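Local coordinates for protein insensitive (Drosophila melanogaster, PDB 4IX7) that represses transcription of neural-development genes by binding the palindrome CCAATTGG through its BEN domain, and acts as a corepressor that inhibits Notch signaling, at residues T12-S17 and R32-T37; Q74-A79 and K89-A94. One frame throughout, in Å; residues are numbered along the deposited sequence. Where two conformers were deposited one is given.

Interaction 1 of 2, residues T12-S17 and R32-T37; sequences TCVPAS and RKLLVT. With nucleotides of chain B.
Val14 and Thr37 meet at about a right angle where the β-hairpin strand 13-15 of the BEN domain lies across the C-terminal part of helix 27-38; the local axes of 13-15 and 32-37 pass 9.3 Å apart, inclined at 97°. Val14 CG1 comes to 3.7 Å from Thr37 CG2 and, crossing Leu34 again nearly perpendicularly, to 4.1 Å from Leu34 CD2. Pro15, the N-cap of the short helix that follows, reaches tip to tip against the same threonine methyl through CD. Thr37 has CG2 anti to its backbone N, which aims the methyl at the strand and leaves the hydroxyl to bond back to Lys33 O, tilted 32° from the carbonyl plane. A serine here would keep the hydroxyl but is likely to leave Val14 CG1 and Pro15 CD without their shared methyl partner, opening a gap between strand and helix. Elsewhere on helix 27-38, Arg32 extends to the DNA; Asp101 takes its NH1 in a salt bridge. DT3 C2' of chain B lies over one guanidinium face, offset toward its rim, NH2 bonds weakly to DT3 OP2, and NE donates to DC4 OP2 of chain B at 3.0 Å with a bent N-H...O angle of 136°.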
ATOM      1  N   THR C  12     -25.451   0.552   7.185  1.00 18.12           N
ATOM      2  CA  THR C  12     -25.159  -0.645   6.412  1.00 15.15           C
ATOM      3  C   THR C  12     -25.139  -1.795   7.410  1.00 15.05           C
ATOM      4  O   THR C  12     -24.509  -1.689   8.468  1.00 18.14           O
ATOM      5  CB  THR C  12     -23.788  -0.544   5.731  1.00 17.91           C
ATOM      6  OG1 THR C  12     -23.747   0.649   4.933  1.00 18.71           O
ATOM      7  CG2 THR C  12     -23.537  -1.761   4.843  1.00 18.98           C
ATOM      8  N   CYS C  13     -25.838  -2.878   7.085  1.00 18.27           N
ATOM      9  CA  CYS C  13     -25.975  -3.996   8.018  1.00 18.65           C
ATOM     10  C   CYS C  13     -25.452  -5.320   7.483  1.00 20.34           C
ATOM     11  O   CYS C  13     -25.400  -5.548   6.269  1.00 20.93           O
ATOM     12  CB  CYS C  13     -27.441  -4.176   8.417  1.00 21.27           C
ATOM     13  SG  CYS C  13     -28.140  -2.766   9.311  1.00 24.66           S
ATOM     14  N   VAL C  14     -25.065  -6.182   8.419  1.00 19.09           N
ATOM     15  CA  VAL C  14     -24.726  -7.570   8.139  1.00 18.46           C
ATOM     16  C   VAL C  14     -25.404  -8.410   9.216  1.00 19.66           C
ATOM     17  O   VAL C  14     -25.711  -7.892  10.291  1.00 21.62           O
ATOM     18  CB  VAL C  14     -23.191  -7.802   8.187  1.00 18.97           C
ATOM     19  CG1 VAL C  14     -22.484  -6.938   7.148  1.00 19.60           C
ATOM     20  CG2 VAL C  14     -22.638  -7.512   9.584  1.00 18.03           C
ATOM     21  N   PRO C  15     -25.653  -9.701   8.938  1.00 18.28           N
ATOM     22  CA  PRO C  15     -26.261 -10.513   9.997  1.00 16.70           C
ATOM     23  C   PRO C  15     -25.348 -10.607  11.214  1.00 20.97           C
ATOM     24  O   PRO C  15     -24.119 -10.557  11.068  1.00 19.89           O
ATOM     25  CB  PRO C  15     -26.408 -11.888   9.344  1.00 19.17           C
ATOM     26  CG  PRO C  15     -26.414 -11.614   7.871  1.00 19.11           C
ATOM     27  CD  PRO C  15     -25.464 -10.465   7.694  1.00 20.49           C
ATOM     28  N   ALA C  16     -25.939 -10.719  12.403  1.00 19.76           N
ATOM     29  CA  ALA C  16     -25.150 -10.894  13.619  1.00 21.46           C
ATOM     30  C   ALA C  16     -24.231 -12.104  13.516  1.00 19.88           C
ATOM     31  O   ALA C  16     -23.101 -12.068  14.008  1.00 21.37           O
ATOM     32  CB  ALA C  16     -26.053 -11.016  14.834  1.00 24.18           C
ATOM     33  N   SER C  17     -24.713 -13.164  12.878  1.00 21.66           N
ATOM     34  CA  SER C  17     -23.925 -14.386  12.727  1.00 21.18           C
ATOM     35  C   SER C  17     -22.605 -14.093  12.013  1.00 19.68           C
ATOM     36  O   SER C  17     -21.572 -14.680  12.335  1.00 25.76           O
ATOM     37  CB  SER C  17     -24.722 -15.473  11.999  1.00 22.80           C
ATOM     38  OG  SER C  17     -25.073 -15.084  10.682  1.00 25.69           O
ATOM     39  N   ARG C  32     -12.423  -8.066   4.010  1.00 12.10           N
ATOM     40  CA  ARG C  32     -12.884  -8.964   2.955  0.58 13.93           C
ATOM     41  C   ARG C  32     -14.228  -9.586   3.305  1.00 13.36           C
ATOM     42  O   ARG C  32     -15.120  -9.672   2.461  1.00 14.61           O
ATOM     43  CB  ARG C  32     -11.851 -10.064   2.679  0.58 14.48           C
ATOM     44  CG  ARG C  32     -10.578  -9.564   2.022  0.58 16.13           C
ATOM     45  CD  ARG C  32      -9.531 -10.670   1.910  0.58 16.27           C
ATOM     46  NE  ARG C  32      -8.361 -10.186   1.189  0.58 15.82           N
ATOM     47  CZ  ARG C  32      -8.200 -10.289  -0.126  0.58 16.51           C
ATOM     48  NH1 ARG C  32      -7.108  -9.800  -0.700  0.58 13.92           N
ATOM     49  NH2 ARG C  32      -9.124 -10.886  -0.868  0.58 18.10           N
ATOM     50  N   LYS C  33     -14.378 -10.021   4.555  1.00 13.29           N
ATOM     51  CA  LYS C  33     -15.628 -10.664   4.950  1.00 16.99           C
ATOM     52  C   LYS C  33     -16.799  -9.699   4.859  1.00 14.10           C
ATOM     53  O   LYS C  33     -17.868 -10.056   4.359  1.00 15.91           O
ATOM     54  CB  LYS C  33     -15.539 -11.259   6.357  1.00 17.48           C
ATOM     55  CG  LYS C  33     -16.795 -12.019   6.781  1.00 20.82           C
ATOM     56  CD  LYS C  33     -17.138 -13.132   5.791  1.00 20.52           C
ATOM     57  CE  LYS C  33     -18.126 -14.128   6.394  1.00 32.64           C
ATOM     58  NZ  LYS C  33     -18.488 -15.235   5.458  1.00 43.84           N
ATOM     59  N   LEU C  34     -16.600  -8.475   5.337  1.00 14.13           N
ATOM     60  CA  LEU C  34     -17.669  -7.485   5.250  1.00 13.51           C
ATOM     61  C   LEU C  34     -18.007  -7.226   3.786  1.00 13.53           C
ATOM     62  O   LEU C  34     -19.180  -7.148   3.425  1.00 13.79           O
ATOM     63  CB  LEU C  34     -17.272  -6.184   5.957  1.00 13.73           C
ATOM     64  CG  LEU C  34     -17.149  -6.270   7.484  1.00 14.26           C
ATOM     65  CD1 LEU C  34     -16.502  -5.013   8.046  1.00 18.58           C
ATOM     66  CD2 LEU C  34     -18.527  -6.474   8.097  1.00 17.35           C
ATOM     67  N   LEU C  35     -16.987  -7.085   2.943  1.00 12.59           N
ATOM     68  CA  LEU C  35     -17.225  -6.815   1.526  1.00 13.37           C
ATOM     69  C   LEU C  35     -18.078  -7.867   0.831  1.00 13.65           C
ATOM     70  O   LEU C  35     -18.994  -7.521   0.091  1.00 13.12           O
ATOM     71  CB  LEU C  35     -15.907  -6.658   0.770  1.00 13.29           C
ATOM     72  CG  LEU C  35     -15.148  -5.349   0.990  1.00 13.27           C
ATOM     73  CD1 LEU C  35     -13.760  -5.492   0.391  1.00 12.86           C
ATOM     74  CD2 LEU C  35     -15.870  -4.128   0.398  1.00 13.68           C
ATOM     75  N   VAL C  36     -17.788  -9.147   1.052  1.00 13.88           N
ATOM     76  CA  VAL C  36     -18.546 -10.190   0.365  1.00 13.99           C
ATOM     77  C   VAL C  36     -19.915 -10.414   0.987  1.00 14.22           C
ATOM     78  O   VAL C  36     -20.745 -11.127   0.422  1.00 17.43           O
ATOM     79  CB  VAL C  36     -17.772 -11.520   0.275  1.00 15.00           C
ATOM     80  CG1 VAL C  36     -16.492 -11.306  -0.532  1.00 15.53           C
ATOM     81  CG2 VAL C  36     -17.492 -12.090   1.672  1.00 15.44           C
ATOM     82  N   THR C  37     -20.140  -9.816   2.155  1.00 14.71           N
ATOM     83  CA  THR C  37     -21.456  -9.863   2.787  1.00 13.13           C
ATOM     84  C   THR C  37     -22.348  -8.737   2.267  1.00 13.59           C
ATOM     85  O   THR C  37     -23.556  -8.917   2.077  1.00 18.01           O
ATOM     86  CB  THR C  37     -21.338  -9.779   4.329  1.00 17.08           C
ATOM     87  OG1 THR C  37     -20.495 -10.840   4.797  1.00 17.72           O
ATOM     88  CG2 THR C  37     -22.714  -9.938   4.982  1.00 16.93           C
TER
ATOM     89  P    DT B   3     -10.092 -14.732   0.906  1.00 23.99           P
ATOM     90  OP1  DT B   3     -10.646 -14.926   2.266  1.00 27.93           O
ATOM     91  OP2  DT B   3     -10.685 -13.783  -0.047  1.00 21.35           O
ATOM     92  O5'  DT B   3      -8.551 -14.316   1.067  1.00 19.30           O
ATOM     93  C5'  DT B   3      -7.773 -15.060   1.965  1.00 19.08           C
ATOM     94  C4'  DT B   3      -6.348 -14.563   1.882  1.00 16.01           C
ATOM     95  O4'  DT B   3      -5.817 -14.914   0.581  1.00 16.43           O
ATOM     96  C3'  DT B   3      -6.187 -13.052   2.010  1.00 17.54           C
ATOM     97  O3'  DT B   3      -5.345 -12.799   3.144  1.00 16.53           O
ATOM     98  C2'  DT B   3      -5.574 -12.628   0.678  1.00 14.54           C
ATOM     99  C1'  DT B   3      -4.901 -13.899   0.202  1.00 14.38           C
ATOM    100  N1   DT B   3      -4.719 -14.018  -1.263  1.00 14.60           N
ATOM    101  C2   DT B   3      -3.475 -14.389  -1.746  1.00 15.34           C
ATOM    102  O2   DT B   3      -2.508 -14.593  -1.024  1.00 17.43           O
ATOM    103  N3   DT B   3      -3.406 -14.492  -3.113  1.00 14.82           N
ATOM    104  C4   DT B   3      -4.436 -14.309  -4.013  1.00 13.96           C
ATOM    105  O4   DT B   3      -4.266 -14.435  -5.222  1.00 15.33           O
ATOM    106  C5   DT B   3      -5.705 -13.941  -3.440  1.00 14.66           C
ATOM    107  C7   DT B   3      -6.894 -13.702  -4.324  1.00 17.82           C
ATOM    108  C6   DT B   3      -5.794 -13.831  -2.111  1.00 13.74           C
ATOM    109  P    DC B   4      -5.006 -11.298   3.588  1.00 17.92           P
ATOM    110  OP1  DC B   4      -4.712 -11.303   5.041  1.00 20.27           O
ATOM    111  OP2  DC B   4      -6.048 -10.404   3.033  1.00 19.68           O
ATOM    112  O5'  DC B   4      -3.683 -10.968   2.775  1.00 16.74           O
ATOM    113  C5'  DC B   4      -2.530 -11.757   3.034  1.00 16.97           C
ATOM    114  C4'  DC B   4      -1.475 -11.413   2.008  1.00 17.87           C
ATOM    115  O4'  DC B   4      -1.954 -11.758   0.692  1.00 17.12           O
ATOM    116  C3'  DC B   4      -1.159  -9.923   1.906  1.00 18.19           C
ATOM    117  O3'  DC B   4       0.083  -9.759   2.567  1.00 17.93           O
ATOM    118  C2'  DC B   4      -1.075  -9.630   0.405  1.00 18.45           C
ATOM    119  C1'  DC B   4      -1.187 -11.006  -0.224  1.00 17.10           C
ATOM    120  N1   DC B   4      -1.938 -11.043  -1.507  1.00 15.06           N
ATOM    121  C2   DC B   4      -1.274 -11.404  -2.683  1.00 14.03           C
ATOM    122  O2   DC B   4      -0.073 -11.680  -2.617  1.00 15.61           O
ATOM    123  N3   DC B   4      -1.961 -11.434  -3.846  1.00 12.62           N
ATOM    124  C4   DC B   4      -3.265 -11.121  -3.866  1.00 13.62           C
ATOM    125  N4   DC B   4      -3.913 -11.165  -5.044  1.00 14.96           N
ATOM    126  C5   DC B   4      -3.956 -10.731  -2.676  1.00 15.56           C
ATOM    127  C6   DC B   4      -3.262 -10.706  -1.531  1.00 14.29           C
TER

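Interaction 2 of 2, residues Q74-A79 and K89-A94; sequences QDIIFA and KEVRNA. With nucleotides of chain A.
Helices 70-84 and 88-112 of the BEN domain run obliquely antiparallel through residues 74-79 and 89-94, their local axes 9.6 Å apart at 126°, with the backbones closest at Ile77 and Val91 (CA to CA 6.1 Å). Ile77 carries the contact with two different atoms. Its CG1 meets Val91 CG1 at 3.9 Å, while the terminal CD1 runs on to the aliphatic and guanidinium parts of Arg92, 3.7 Å from Arg92 CG and 3.5 Å from Arg92 NE, approaching the guanidinium at a slant. Val91 CG1 stands anti to the backbone N (chi1 -177°), the branch that points into the interface; it also lies 4.5 Å from Ile76 CG2, a looser touch at the margin. Thr31 of helix 27-38 and Val80 further along helix 70-84 add to the packing around Val91, so the valine sits where three helices converge. Arg92 is extended from CG to NE, laying its chain beside Ile77; its NE pairs with Glu88 in a salt bridge one turn earlier on the same helix, and the residue also packs on a DNA phosphate. Lys89, stretched along its full length with CG anti to the backbone N, leads away from helix 70-84 to OP2 of DC5 of chain A. The modelled separation from NZ is too short to be taken literally, so the detail of this bond is doubtful, though the extended chain does lead to the phosphate. Asn93 packs on Lys89 of the second subunit. Ile77 and Val91 thus pack as apolar groups, with the Arg92 chain laid against Ile77 CD1, and Lys89 stands outside the contact; Glu88 is likely to offset much of the Arg92 charge, with a phosphate near, while the charge of Lys89 is directed to the DNA backbone.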
ATOM      1  N   GLN C  74     -17.951   3.754   3.535  1.00 13.34           N
ATOM      2  CA  GLN C  74     -17.721   4.550   4.737  1.00 15.71           C
ATOM      3  C   GLN C  74     -18.043   3.733   5.987  1.00 17.58           C
ATOM      4  O   GLN C  74     -17.315   3.793   6.977  1.00 17.26           O
ATOM      5  CB  GLN C  74     -18.569   5.820   4.712  1.00 20.77           C
ATOM      6  CG  GLN C  74     -18.189   6.821   5.785  1.00 27.83           C
ATOM      7  CD  GLN C  74     -19.138   8.010   5.834  1.00 36.73           C
ATOM      8  OE1 GLN C  74     -20.121   8.069   5.090  1.00 35.38           O
ATOM      9  NE2 GLN C  74     -18.848   8.962   6.715  1.00 44.86           N
ATOM     10  N   ASP C  75     -19.116   2.949   5.929  1.00 17.18           N
ATOM     11  CA  ASP C  75     -19.497   2.118   7.067  1.00 17.02           C
ATOM     12  C   ASP C  75     -18.502   0.993   7.319  1.00 16.41           C
ATOM     13  O   ASP C  75     -18.193   0.682   8.473  1.00 17.15           O
ATOM     14  CB  ASP C  75     -20.903   1.548   6.886  1.00 17.16           C
ATOM     15  CG  ASP C  75     -21.987   2.549   7.254  1.00 20.31           C
ATOM     16  OD1 ASP C  75     -21.658   3.619   7.816  1.00 21.36           O
ATOM     17  OD2 ASP C  75     -23.166   2.247   6.985  1.00 18.16           O
ATOM     18  N   ILE C  76     -18.001   0.381   6.248  1.00 15.52           N
ATOM     19  CA  ILE C  76     -17.009  -0.675   6.397  1.00 16.99           C
ATOM     20  C   ILE C  76     -15.755  -0.112   7.044  1.00 16.49           C
ATOM     21  O   ILE C  76     -15.197  -0.717   7.959  1.00 17.85           O
ATOM     22  CB  ILE C  76     -16.672  -1.334   5.046  1.00 13.22           C
ATOM     23  CG1 ILE C  76     -17.888  -2.132   4.557  1.00 14.72           C
ATOM     24  CG2 ILE C  76     -15.429  -2.233   5.164  1.00 16.02           C
ATOM     25  CD1 ILE C  76     -17.751  -2.619   3.135  1.00 15.98           C
ATOM     26  N   ILE C  77     -15.325   1.060   6.590  1.00 14.50           N
ATOM     27  CA  ILE C  77     -14.149   1.710   7.169  1.00 16.25           C
ATOM     28  C   ILE C  77     -14.404   2.040   8.636  1.00 16.11           C
ATOM     29  O   ILE C  77     -13.552   1.798   9.487  1.00 18.03           O
ATOM     30  CB  ILE C  77     -13.763   2.971   6.383  1.00 14.90           C
ATOM     31  CG1 ILE C  77     -13.287   2.590   4.980  1.00 16.30           C
ATOM     32  CG2 ILE C  77     -12.685   3.744   7.114  1.00 18.97           C
ATOM     33  CD1 ILE C  77     -13.140   3.795   4.034  1.00 18.58           C
ATOM     34  N   PHE C  78     -15.589   2.564   8.936  1.00 16.66           N
ATOM     35  CA  PHE C  78     -15.951   2.852  10.319  1.00 18.09           C
ATOM     36  C   PHE C  78     -15.821   1.611  11.198  1.00 21.18           C
ATOM     37  O   PHE C  78     -15.177   1.650  12.252  1.00 21.40           O
ATOM     38  CB  PHE C  78     -17.375   3.410  10.405  1.00 21.82           C
ATOM     39  CG  PHE C  78     -17.807   3.748  11.804  1.00 22.01           C
ATOM     40  CD1 PHE C  78     -17.629   5.027  12.305  1.00 26.59           C
ATOM     41  CD2 PHE C  78     -18.402   2.789  12.613  1.00 20.14           C
ATOM     42  CE1 PHE C  78     -18.028   5.344  13.593  1.00 29.30           C
ATOM     43  CE2 PHE C  78     -18.800   3.099  13.905  1.00 26.74           C
ATOM     44  CZ  PHE C  78     -18.615   4.380  14.393  1.00 29.62           C
ATOM     45  N   ALA C  79     -16.425   0.511  10.765  1.00 16.82           N
ATOM     46  CA  ALA C  79     -16.440  -0.699  11.574  1.00 18.14           C
ATOM     47  C   ALA C  79     -15.035  -1.270  11.782  1.00 18.96           C
ATOM     48  O   ALA C  79     -14.654  -1.617  12.905  1.00 19.91           O
ATOM     49  CB  ALA C  79     -17.335  -1.739  10.947  1.00 17.32           C
ATOM     50  N   LYS C  89      -6.531   4.250   5.779  1.00 19.40           N
ATOM     51  CA  LYS C  89      -5.771   3.877   4.587  1.00 16.91           C
ATOM     52  C   LYS C  89      -5.579   2.353   4.477  1.00 17.41           C
ATOM     53  O   LYS C  89      -5.688   1.776   3.391  1.00 17.66           O
ATOM     54  CB  LYS C  89      -4.418   4.588   4.564  1.00 19.79           C
ATOM     55  CG  LYS C  89      -3.597   4.260   3.335  1.00 21.08           C
ATOM     56  CD  LYS C  89      -2.242   4.952   3.349  1.00 23.26           C
ATOM     57  CE  LYS C  89      -1.410   4.507   2.149  1.00 34.57           C
ATOM     58  NZ  LYS C  89      -0.141   5.280   2.013  1.00 34.14           N
ATOM     59  N   GLU C  90      -5.301   1.711   5.606  1.00 17.30           N
ATOM     60  CA  GLU C  90      -5.111   0.267   5.664  1.00 21.63           C
ATOM     61  C   GLU C  90      -6.386  -0.462   5.237  1.00 17.58           C
ATOM     62  O   GLU C  90      -6.328  -1.448   4.507  1.00 17.06           O
ATOM     63  CB  GLU C  90      -4.729  -0.137   7.089  1.00 21.98           C
ATOM     64  CG  GLU C  90      -4.190  -1.535   7.243  1.00 35.70           C
ATOM     65  CD  GLU C  90      -3.667  -1.773   8.648  1.00 31.75           C
ATOM     66  OE1 GLU C  90      -3.320  -0.771   9.317  1.00 34.25           O
ATOM     67  OE2 GLU C  90      -3.617  -2.945   9.083  1.00 36.88           O
ATOM     68  N   VAL C  91      -7.535   0.040   5.678  1.00 16.09           N
ATOM     69  CA  VAL C  91      -8.800  -0.566   5.290  1.00 14.33           C
ATOM     70  C   VAL C  91      -9.042  -0.367   3.801  1.00 13.04           C
ATOM     71  O   VAL C  91      -9.431  -1.296   3.104  1.00 15.14           O
ATOM     72  CB  VAL C  91      -9.977  -0.005   6.098  1.00 15.86           C
ATOM     73  CG1 VAL C  91     -11.257  -0.707   5.702  1.00 14.95           C
ATOM     74  CG2 VAL C  91      -9.715  -0.195   7.588  1.00 20.56           C
ATOM     75  N   ARG C  92      -8.816   0.847   3.309  1.00 15.11           N
ATOM     76  CA  ARG C  92      -9.033   1.127   1.896  0.52 13.52           C
ATOM     77  C   ARG C  92      -8.147   0.248   1.017  1.00 14.18           C
ATOM     78  O   ARG C  92      -8.582  -0.235  -0.032  1.00 15.01           O
ATOM     79  CB  ARG C  92      -8.816   2.618   1.603  0.52 16.36           C
ATOM     80  CG  ARG C  92      -9.954   3.483   2.110  0.52 16.92           C
ATOM     81  CD  ARG C  92      -9.683   4.971   1.936  0.52 21.52           C
ATOM     82  NE  ARG C  92     -10.911   5.734   2.120  0.52 19.65           N
ATOM     83  CZ  ARG C  92     -11.663   6.178   1.119  0.52 27.45           C
ATOM     84  NH1 ARG C  92     -11.294   5.960  -0.137  0.52 23.70           N
ATOM     85  NH2 ARG C  92     -12.776   6.852   1.375  0.52 30.52           N
ATOM     86  N   ASN C  93      -6.904   0.027   1.450  1.00 17.05           N
ATOM     87  CA  ASN C  93      -6.008  -0.833   0.687  0.60 17.08           C
ATOM     88  C   ASN C  93      -6.538  -2.256   0.607  1.00 15.12           C
ATOM     89  O   ASN C  93      -6.449  -2.906  -0.438  1.00 14.67           O
ATOM     90  CB  ASN C  93      -4.588  -0.833   1.243  0.60 17.97           C
ATOM     91  CG  ASN C  93      -3.674  -1.731   0.452  0.60 18.68           C
ATOM     92  OD1 ASN C  93      -3.216  -2.763   0.949  0.60 26.48           O
ATOM     93  ND2 ASN C  93      -3.431  -1.367  -0.809  0.60 21.94           N
ATOM     94  N   ALA C  94      -7.120  -2.738   1.700  1.00 13.26           N
ATOM     95  CA  ALA C  94      -7.727  -4.059   1.671  1.00 14.41           C
ATOM     96  C   ALA C  94      -8.894  -4.131   0.690  1.00 14.30           C
ATOM     97  O   ALA C  94      -9.063  -5.142   0.004  1.00 15.85           O
ATOM     98  CB  ALA C  94      -8.163  -4.476   3.069  1.00 14.60           C
TER
ATOM     99  P    DC A   5      -0.847   8.628   2.091  1.00 21.35           P
ATOM    100  OP1  DC A   5      -1.866   8.851   3.143  1.00 27.37           O
ATOM    101  OP2  DC A   5       0.170   7.580   2.248  1.00 21.63           O
ATOM    102  O5'  DC A   5      -1.583   8.334   0.699  1.00 18.79           O
ATOM    103  C5'  DC A   5      -2.513   9.264   0.215  1.00 19.58           C
ATOM    104  C4'  DC A   5      -2.904   8.858  -1.190  1.00 16.56           C
ATOM    105  O4'  DC A   5      -1.776   9.035  -2.075  1.00 18.75           O
ATOM    106  C3'  DC A   5      -3.262   7.389  -1.338  1.00 16.31           C
ATOM    107  O3'  DC A   5      -4.661   7.347  -1.266  1.00 18.12           O
ATOM    108  C2'  DC A   5      -2.763   7.012  -2.732  1.00 14.97           C
ATOM    109  C1'  DC A   5      -2.093   8.279  -3.231  1.00 20.13           C
ATOM    110  N1   DC A   5      -0.834   8.062  -3.945  1.00 16.39           N
ATOM    111  C2   DC A   5      -0.789   8.215  -5.331  1.00 14.29           C
ATOM    112  O2   DC A   5      -1.840   8.491  -5.932  1.00 17.66           O
ATOM    113  N3   DC A   5       0.394   8.040  -5.965  1.00 15.79           N
ATOM    114  C4   DC A   5       1.492   7.723  -5.271  1.00 14.41           C
ATOM    115  N4   DC A   5       2.631   7.562  -5.953  1.00 16.83           N
ATOM    116  C5   DC A   5       1.457   7.564  -3.853  1.00 15.52           C
ATOM    117  C6   DC A   5       0.288   7.747  -3.235  1.00 16.35           C
TER

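How the interactions relate
Interactions 1 and 2 follow one another along the chain, their centres about 13 Å apart, and helix 70-84 joins them. Leu35 CD2 of the first lies 3.6 Å from Ile76 CD1 of the second, and Leu34 CD1 touches Ile76 CG2 at 4.1 Å, making one continuous apolar core. A polar tie adds to this: Thr12 OG1 and Asp75 OD2, 2.7 Å apart, probably share a hydrogen bond linking the hairpin to helix 70-84. Both contacts also extend to the DNA, but on different strands: Arg32 meets chain B phosphates, Lys89 a chain A phosphate. The packed helices thus carry backbone-binding side chains to both strands.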